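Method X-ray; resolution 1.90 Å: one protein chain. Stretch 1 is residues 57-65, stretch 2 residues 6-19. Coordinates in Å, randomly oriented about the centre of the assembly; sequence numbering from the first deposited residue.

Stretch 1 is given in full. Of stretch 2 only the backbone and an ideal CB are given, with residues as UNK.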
ATOM      1  N   ARG A  57      13.053 -30.293  15.077  1.00 42.94           N
ATOM      2  CA  ARG A  57      12.862 -31.634  15.573  1.00 45.14           C
ATOM      3  C   ARG A  57      11.709 -31.684  16.555  1.00 39.67           C
ATOM      4  O   ARG A  57      10.875 -32.590  16.479  1.00 43.90           O
ATOM      5  CB  ARG A  57      14.166 -32.234  16.162  1.00 49.08           C
ATOM      6  CG  ARG A  57      14.161 -33.757  16.232  1.00 58.34           C
ATOM      7  CD  ARG A  57      15.470 -34.317  16.805  1.00 72.05           C
ATOM      8  NE  ARG A  57      16.431 -33.238  17.050  1.00 81.97           N
ATOM      9  CZ  ARG A  57      17.191 -33.116  18.139  1.00 83.53           C
ATOM     10  NH1 ARG A  57      17.137 -34.041  19.099  1.00 86.02           N
ATOM     11  NH2 ARG A  57      18.012 -32.066  18.256  1.00 78.00           N
ATOM     12  N   LEU A  58      11.608 -30.712  17.458  1.00 43.67           N
ATOM     13  CA  LEU A  58      10.431 -30.642  18.333  1.00 41.71           C
ATOM     14  C   LEU A  58       9.126 -30.613  17.478  1.00 43.03           C
ATOM     15  O   LEU A  58       8.208 -31.444  17.646  1.00 42.00           O
ATOM     16  CB  LEU A  58      10.542 -29.415  19.270  1.00 42.99           C
ATOM     17  CG  LEU A  58       9.337 -29.119  20.161  1.00 44.91           C
ATOM     18  CD1 LEU A  58       9.146 -30.249  21.140  1.00 46.33           C
ATOM     19  CD2 LEU A  58       9.455 -27.848  20.965  1.00 41.98           C
ATOM     20  N   CYS A  59       9.039 -29.630  16.553  1.00 39.52           N
ATOM     21  CA  CYS A  59       7.927 -29.533  15.650  1.00 38.24           C
ATOM     22  C   CYS A  59       7.599 -30.873  15.002  1.00 37.83           C
ATOM     23  O   CYS A  59       6.436 -31.311  15.067  1.00 39.95           O
ATOM     24  CB  CYS A  59       8.159 -28.392  14.584  1.00 31.78           C
ATOM     25  SG  CYS A  59       8.193 -26.835  15.529  1.00 38.09           S
ATOM     26  N   ARG A  60       8.573 -31.539  14.383  1.00 37.75           N
ATOM     27  CA  ARG A  60       8.220 -32.778  13.698  1.00 43.59           C
ATOM     28  C   ARG A  60       7.883 -33.925  14.665  1.00 47.77           C
ATOM     29  O   ARG A  60       6.993 -34.722  14.380  1.00 47.28           O
ATOM     30  CB  ARG A  60       9.307 -33.188  12.724  1.00 44.11           C
ATOM     31  CG  ARG A  60       9.509 -32.145  11.662  1.00 47.38           C
ATOM     32  CD  ARG A  60      10.514 -32.603  10.627  1.00 58.02           C
ATOM     33  NE  ARG A  60      10.617 -31.536   9.621  1.00 63.91           N
ATOM     34  CZ  ARG A  60      11.698 -31.240   8.891  1.00 60.67           C
ATOM     35  NH1 ARG A  60      12.820 -31.919   9.043  1.00 58.59           N
ATOM     36  NH2 ARG A  60      11.648 -30.242   7.999  1.00 52.18           N
ATOM     37  N   ASP A  61       8.527 -33.944  15.836  1.00 49.01           N
ATOM     38  CA  ASP A  61       8.243 -34.967  16.834  1.00 52.46           C
ATOM     39  C   ASP A  61       6.801 -34.858  17.228  1.00 57.44           C
ATOM     40  O   ASP A  61       6.174 -35.854  17.661  1.00 59.21           O
ATOM     41  CB  ASP A  61       9.124 -34.824  18.081  1.00 54.41           C
ATOM     42  CG  ASP A  61      10.512 -35.384  17.877  1.00 56.33           C
ATOM     43  OD1 ASP A  61      10.800 -35.902  16.783  1.00 52.76           O
ATOM     44  OD2 ASP A  61      11.319 -35.295  18.816  1.00 59.70           O
ATOM     45  N   MET A  62       6.257 -33.660  17.081  1.00 52.50           N
ATOM     46  CA  MET A  62       4.896 -33.428  17.550  1.00 51.82           C
ATOM     47  C   MET A  62       3.943 -33.667  16.432  1.00 52.66           C
ATOM     48  O   MET A  62       2.756 -33.436  16.608  1.00 47.02           O
ATOM     49  CB  MET A  62       4.711 -32.032  18.065  1.00 56.89           C
ATOM     50  CG  MET A  62       5.767 -31.645  19.076  1.00 59.05           C
ATOM     51  SD  MET A  62       4.702 -30.884  20.258  1.00 77.50           S
ATOM     52  CE  MET A  62       4.035 -32.405  20.967  1.00 50.44           C
ATOM     53  N   GLY A  63       4.460 -34.152  15.297  1.00 47.98           N
ATOM     54  CA  GLY A  63       3.609 -34.534  14.184  1.00 49.98           C
ATOM     55  C   GLY A  63       3.329 -33.396  13.205  1.00 50.07           C
ATOM     56  O   GLY A  63       2.414 -33.490  12.413  1.00 46.14           O
ATOM     57  N   TYR A  64       4.097 -32.315  13.260  1.00 47.27           N
ATOM     58  CA  TYR A  64       3.913 -31.212  12.295  1.00 46.70           C
ATOM     59  C   TYR A  64       4.972 -31.320  11.238  1.00 45.48           C
ATOM     60  O   TYR A  64       5.929 -32.051  11.445  1.00 42.82           O
ATOM     61  CB  TYR A  64       4.004 -29.847  12.980  1.00 44.76           C
ATOM     62  CG  TYR A  64       2.860 -29.677  13.903  1.00 41.30           C
ATOM     63  CD1 TYR A  64       1.615 -29.255  13.440  1.00 41.22           C
ATOM     64  CD2 TYR A  64       2.993 -30.029  15.238  1.00 45.04           C
ATOM     65  CE1 TYR A  64       0.529 -29.152  14.290  1.00 45.63           C
ATOM     66  CE2 TYR A  64       1.909 -29.938  16.106  1.00 48.41           C
ATOM     67  CZ  TYR A  64       0.691 -29.512  15.620  1.00 44.62           C
ATOM     68  OH  TYR A  64      -0.320 -29.403  16.534  1.00 51.69           O
ATOM     69  N   LYS A  65       4.808 -30.600  10.130  1.00 43.57           N
ATOM     70  CA  LYS A  65       5.786 -30.649   9.047  1.00 47.04           C
ATOM     71  C   LYS A  65       7.041 -29.876   9.383  1.00 45.63           C
ATOM     72  O   LYS A  65       8.113 -30.143   8.793  1.00 46.32           O
ATOM     73  CB  LYS A  65       5.217 -30.158   7.726  1.00 48.73           C
ATOM     74  CG  LYS A  65       4.358 -31.214   7.061  1.00 62.37           C
ATOM     75  CD  LYS A  65       3.014 -30.657   6.667  1.00 64.02           C
ATOM     76  CE  LYS A  65       2.033 -31.815   6.554  1.00 72.21           C
ATOM     77  NZ  LYS A  65       0.767 -31.506   7.278  1.00 69.91           N
ATOM     78  N   UNK A   6      -4.877 -27.846  23.005  1.00 65.46           N
ATOM     79  CA  UNK A   6      -4.852 -29.096  22.164  1.00 78.17           C
ATOM     80  C   UNK A   6      -3.513 -29.523  21.528  1.00 70.53           C
ATOM     81  O   UNK A   6      -2.947 -30.553  21.944  1.00 66.38           O
ATOM     82  CB  UNK A   6      -5.852 -28.922  21.019  1.00 78.17           C
ATOM     83  N   UNK A   7      -3.018 -28.778  20.524  1.00 58.71           N
ATOM     84  CA  UNK A   7      -1.569 -28.725  20.342  1.00 53.24           C
ATOM     85  C   UNK A   7      -0.924 -28.363  21.708  1.00 52.37           C
ATOM     86  O   UNK A   7       0.119 -28.938  22.080  1.00 51.26           O
ATOM     87  CB  UNK A   7      -1.191 -27.711  19.260  1.00 53.24           C
ATOM     88  N   UNK A   8      -1.516 -27.421  22.453  1.00 48.71           N
ATOM     89  CA  UNK A   8      -0.912 -27.072  23.753  1.00 52.64           C
ATOM     90  C   UNK A   8      -1.032 -28.184  24.808  1.00 54.82           C
ATOM     91  O   UNK A   8      -0.074 -28.455  25.565  1.00 53.15           O
ATOM     92  CB  UNK A   8      -1.567 -25.799  24.293  1.00 52.64           C
ATOM     93  N   UNK A   9      -2.187 -28.845  24.835  1.00 55.47           N
ATOM     94  CA  UNK A   9      -2.341 -30.042  25.688  1.00 58.23           C
ATOM     95  C   UNK A   9      -1.369 -31.145  25.242  1.00 57.99           C
ATOM     96  O   UNK A   9      -0.748 -31.790  26.095  1.00 57.55           O
ATOM     97  CB  UNK A   9      -3.781 -30.557  25.638  1.00 58.23           C
ATOM     98  N   UNK A  10      -1.226 -31.358  23.924  1.00 60.02           N
ATOM     99  CA  UNK A  10      -0.368 -32.437  23.448  1.00 59.43           C
ATOM    100  C   UNK A  10       1.047 -32.150  23.814  1.00 63.36           C
ATOM    101  O   UNK A  10       1.758 -33.081  24.225  1.00 63.30           O
ATOM    102  CB  UNK A  10      -0.496 -32.631  21.936  1.00 59.43           C
ATOM    103  N   UNK A  11       1.430 -30.863  23.787  1.00 61.15           N
ATOM    104  CA  UNK A  11       2.818 -30.457  24.113  1.00 57.08           C
ATOM    105  C   UNK A  11       3.118 -30.827  25.563  1.00 62.42           C
ATOM    106  O   UNK A  11       4.111 -31.511  25.869  1.00 64.23           O
ATOM    107  CB  UNK A  11       3.024 -28.957  23.891  1.00 57.08           C
ATOM    108  N   UNK A  12       2.265 -30.344  26.444  1.00 62.22           N
ATOM    109  CA  UNK A  12       2.304 -30.718  27.854  1.00 66.79           C
ATOM    110  C   UNK A  12       2.494 -32.234  28.155  1.00 67.06           C
ATOM    111  O   UNK A  12       3.452 -32.634  28.833  1.00 61.31           O
ATOM    112  CB  UNK A  12       1.003 -30.245  28.506  1.00 66.79           C
ATOM    113  N   UNK A  13       1.563 -33.056  27.673  1.00 67.77           N
ATOM    114  CA  UNK A  13       1.528 -34.450  28.073  1.00 76.61           C
ATOM    115  C   UNK A  13       2.557 -35.250  27.295  1.00 76.77           C
ATOM    116  O   UNK A  13       3.291 -36.026  27.886  1.00 79.19           O
ATOM    117  CB  UNK A  13       0.129 -35.035  27.868  1.00 76.61           C
ATOM    118  N   UNK A  14       2.673 -35.022  25.991  1.00 76.90           N
ATOM    119  CA  UNK A  14       3.597 -35.843  25.196  1.00 84.08           C
ATOM    120  C   UNK A  14       5.059 -35.401  25.338  1.00 83.18           C
ATOM    121  O   UNK A  14       5.918 -35.812  24.532  1.00 86.57           O
ATOM    122  CB  UNK A  14       3.192 -35.794  23.721  1.00 84.08           C
ATOM    123  N   UNK A  15       5.356 -34.593  26.355  1.00 74.06           N
ATOM    124  CA  UNK A  15       6.732 -34.133  26.518  1.00 77.63           C
ATOM    125  C   UNK A  15       7.612 -34.923  27.487  1.00 78.15           C
ATOM    126  O   UNK A  15       8.832 -34.689  27.563  1.00 79.92           O
ATOM    127  CB  UNK A  15       6.701 -32.675  26.980  1.00 77.63           C
ATOM    128  N   UNK A  16       6.997 -35.860  28.213  1.00 81.86           N
ATOM    129  CA  UNK A  16       7.747 -36.848  29.001  1.00 77.99           C
ATOM    130  C   UNK A  16       8.838 -37.530  28.154  1.00 77.39           C
ATOM    131  O   UNK A  16      10.028 -37.484  28.523  1.00 69.65           O
ATOM    132  CB  UNK A  16       6.793 -37.900  29.570  1.00 77.99           C
ATOM    133  N   UNK A  17       8.446 -38.127  26.995  1.00 79.96           N
ATOM    134  CA  UNK A  17       9.460 -38.760  26.133  1.00 82.09           C
ATOM    135  C   UNK A  17      10.518 -37.823  25.504  1.00 83.55           C
ATOM    136  O   UNK A  17      11.502 -38.335  24.967  1.00 86.28           O
ATOM    137  CB  UNK A  17       8.736 -39.492  25.001  1.00 82.09           C
ATOM    138  N   UNK A  18      10.334 -36.495  25.553  1.00 78.01           N
ATOM    139  CA  UNK A  18      11.321 -35.564  24.962  1.00 71.25           C
ATOM    140  C   UNK A  18      12.606 -35.490  25.777  1.00 69.19           C
ATOM    141  O   UNK A  18      12.556 -35.482  27.027  1.00 61.10           O
ATOM    142  CB  UNK A  18      10.719 -34.163  24.840  1.00 71.25           C
ATOM    143  N   UNK A  19      13.725 -35.373  25.046  1.00 62.85           N
ATOM    144  CA  UNK A  19      15.059 -35.056  25.578  1.00 66.57           C
ATOM    145  C   UNK A  19      15.131 -33.698  26.286  1.00 68.58           C
ATOM    146  O   UNK A  19      14.259 -32.861  26.091  1.00 63.85           O
ATOM    147  CB  UNK A  19      16.081 -35.082  24.440  1.00 66.57           C
TER

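Stretch 1 ends a helix at Asp61 and turns through Met62 and Gly63 to Tyr64, so it offers stretch 2 an apolar strip, Leu58 to Met62 to the Tyr64 ring, with the carbonyl of Met62 and the phenol hydroxyl at one end. Position 6 opens stretch 2, and its ideal CB has nothing of stretch 1 within 5.5 Å. Most residues would fit; the deposited one is Asn6, whose backbone O accepts from the N of position 10.

At position 7 CA-to-CB runs sideways, yet the ideal CB is already 3.3 Å from Tyr64 OH. The CB already touches the phenol oxygen, so the chain has to run on past it along the ring's end, and a flexible apolar side chain such as leucine or methionine would serve. The residue is Leu7, with both chi angles t; its CD1 comes 3.7 Å from Tyr64 CZ, covering the ring's outer end.

Positions 8 and 9 meet nothing of stretch 1, which therefore sets no rule for them. They hold Leu8 and Val9.

Position 10 points toward stretch 1. Its ideal CB is 4.6 Å from Met62 CE, and beyond lie two oxygens, Met62 O and Tyr64 OH, the first of which can only accept. A long donor is wanted, so lysine or arginine, perhaps glutamine. Arg10 is found. Its NH2 donates to Met62 O at 3.3 Å and, weakly, to Tyr64 OH at 3.3 Å, the phenol oxygen lying at the edge of the guanidinium. One nitrogen thus ties the turn to the tyrosine that follows it, while NH1 passes 3.9 Å from Met62 CE.

Position 11 also leaves sideways, with its ideal CB 4.4 Å from Met62 SD. The thioether and the Leu58 methyls ask for a branched or flexible apolar chain: leucine, methionine or isoleucine. Leu11, in rotamer t, p, brings CD1 to 3.4 Å from Met62 SD and 4.2 Å from Leu58 CD1, bridging two residues one helical turn apart.

Position 12 points away and could be anything soluble; it is Arg12. Position 13 is out of reach, and Ser13 turns its OG back to donate to Val9 O at 3.1 Å.

Position 14 leaves helical angles, and its ideal CB is 4.4 Å from Met62 CE. A small or modest polar residue suits this helix end, and Asn14 borders the methionine methyl there.

Positions 15, 16 and 17 find nothing of stretch 1 near their ideal CBs. They are Met15, Glu16 and Pro17.

Position 18 points toward stretch 1 from too far for a small side chain. A large apolar group, phenylalanine, methionine or leucine, could span the gap. Phe18 does so, with CE2 3.4 Å from Leu58 CD1, CE1 4.2 Å from Asp61 CB, and Met62 CE at the ring edge, 3.8 Å from CZ.

Position 19 precedes a helix, favouring serine, threonine, aspartate or asparagine as a cap. Ser19 caps it, and a water 2.6 Å from its OG accepts from Arg57 NH1 at 2.7 Å.

Stretch 2 (6-19) NLLVRLRSNMEPFS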
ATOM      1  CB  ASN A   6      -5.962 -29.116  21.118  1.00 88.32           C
ATOM      2  CG  ASN A   6      -6.312 -30.525  20.709  1.00 96.86           C
ATOM      3  OD1 ASN A   6      -7.425 -30.980  20.939  1.00107.17           O
ATOM      4  ND2 ASN A   6      -5.340 -31.245  20.147  1.00 97.16           N
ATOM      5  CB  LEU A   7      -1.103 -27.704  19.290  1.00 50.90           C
ATOM      6  CG  LEU A   7       0.415 -27.478  19.228  1.00 49.25           C
ATOM      7  CD1 LEU A   7       0.805 -26.718  17.975  1.00 47.98           C
ATOM      8  CD2 LEU A   7       0.887 -26.669  20.423  1.00 55.09           C
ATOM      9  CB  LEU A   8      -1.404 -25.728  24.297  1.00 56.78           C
ATOM     10  CG  LEU A   8      -0.844 -24.492  23.574  1.00 59.35           C
ATOM     11  CD1 LEU A   8      -1.599 -23.254  24.019  1.00 61.43           C
ATOM     12  CD2 LEU A   8       0.653 -24.340  23.812  1.00 61.52           C
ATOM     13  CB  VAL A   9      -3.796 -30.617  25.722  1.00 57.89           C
ATOM     14  CG1 VAL A   9      -3.867 -31.915  26.597  1.00 59.10           C
ATOM     15  CG2 VAL A   9      -4.782 -29.525  26.152  1.00 54.95           C
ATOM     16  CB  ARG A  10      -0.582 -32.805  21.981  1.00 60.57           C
ATOM     17  CG  ARG A  10      -1.937 -33.483  21.748  1.00 65.64           C
ATOM     18  CD  ARG A  10      -2.036 -34.201  20.408  1.00 73.54           C
ATOM     19  NE  ARG A  10      -1.585 -33.323  19.334  1.00 83.65           N
ATOM     20  CZ  ARG A  10      -0.309 -33.185  18.961  1.00 85.86           C
ATOM     21  NH1 ARG A  10       0.657 -33.883  19.557  1.00 89.12           N
ATOM     22  NH2 ARG A  10       0.005 -32.338  17.999  1.00 80.60           N
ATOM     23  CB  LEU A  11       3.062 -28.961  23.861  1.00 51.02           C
ATOM     24  CG  LEU A  11       4.472 -28.310  23.786  1.00 48.59           C
ATOM     25  CD1 LEU A  11       5.532 -29.087  23.006  1.00 47.87           C
ATOM     26  CD2 LEU A  11       4.361 -26.895  23.217  1.00 47.01           C
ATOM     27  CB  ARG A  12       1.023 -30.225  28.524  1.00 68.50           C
ATOM     28  CG  ARG A  12       1.139 -28.846  29.116  1.00 75.79           C
ATOM     29  CD  ARG A  12       2.097 -28.871  30.297  1.00 83.06           C
ATOM     30  NE  ARG A  12       2.231 -30.203  30.891  1.00 86.82           N
ATOM     31  CZ  ARG A  12       2.885 -30.465  32.026  1.00 94.85           C
ATOM     32  NH1 ARG A  12       3.465 -29.483  32.711  1.00 95.02           N
ATOM     33  NH2 ARG A  12       2.954 -31.710  32.488  1.00 93.22           N
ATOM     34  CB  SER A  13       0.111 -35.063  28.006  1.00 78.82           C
ATOM     35  OG  SER A  13      -0.565 -34.757  26.799  1.00 73.03           O
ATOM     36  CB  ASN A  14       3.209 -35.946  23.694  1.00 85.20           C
ATOM     37  CG  ASN A  14       1.703 -35.953  23.451  1.00 91.38           C
ATOM     38  OD1 ASN A  14       0.884 -36.210  24.351  1.00 91.91           O
ATOM     39  ND2 ASN A  14       1.328 -35.647  22.209  1.00 97.64           N
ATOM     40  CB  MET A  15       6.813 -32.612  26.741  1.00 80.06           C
ATOM     41  CG  MET A  15       6.605 -32.083  28.149  1.00 86.13           C
ATOM     42  SD  MET A  15       7.066 -30.322  28.154  1.00 92.69           S
ATOM     43  CE  MET A  15       8.822 -30.417  28.541  1.00 82.39           C
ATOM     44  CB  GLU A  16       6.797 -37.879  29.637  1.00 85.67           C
ATOM     45  CG  GLU A  16       5.965 -37.321  30.779  1.00 92.96           C
ATOM     46  CD  GLU A  16       6.782 -37.088  32.047  1.00105.10           C
ATOM     47  OE1 GLU A  16       6.177 -37.123  33.153  1.00107.96           O
ATOM     48  OE2 GLU A  16       8.025 -36.879  31.951  1.00 98.81           O
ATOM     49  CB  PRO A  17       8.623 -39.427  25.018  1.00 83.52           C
ATOM     50  CG  PRO A  17       7.313 -38.713  25.011  1.00 83.68           C
ATOM     51  CD  PRO A  17       7.078 -38.294  26.439  1.00 80.28           C
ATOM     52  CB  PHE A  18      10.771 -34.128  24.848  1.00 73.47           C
ATOM     53  CG  PHE A  18       9.591 -33.977  23.920  1.00 83.72           C
ATOM     54  CD1 PHE A  18       9.236 -34.983  23.002  1.00 89.89           C
ATOM     55  CD2 PHE A  18       8.839 -32.792  23.933  1.00 84.61           C
ATOM     56  CE1 PHE A  18       8.148 -34.824  22.144  1.00 90.93           C
ATOM     57  CE2 PHE A  18       7.748 -32.628  23.075  1.00 86.75           C
ATOM     58  CZ  PHE A  18       7.410 -33.642  22.172  1.00 94.92           C
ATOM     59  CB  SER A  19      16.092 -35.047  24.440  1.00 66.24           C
ATOM     60  OG  SER A  19      15.926 -33.882  23.615  1.00 62.18           O
TER
HETATM   61  O   HOH W   1      17.689 -33.869  21.760  1.00 60.57           O
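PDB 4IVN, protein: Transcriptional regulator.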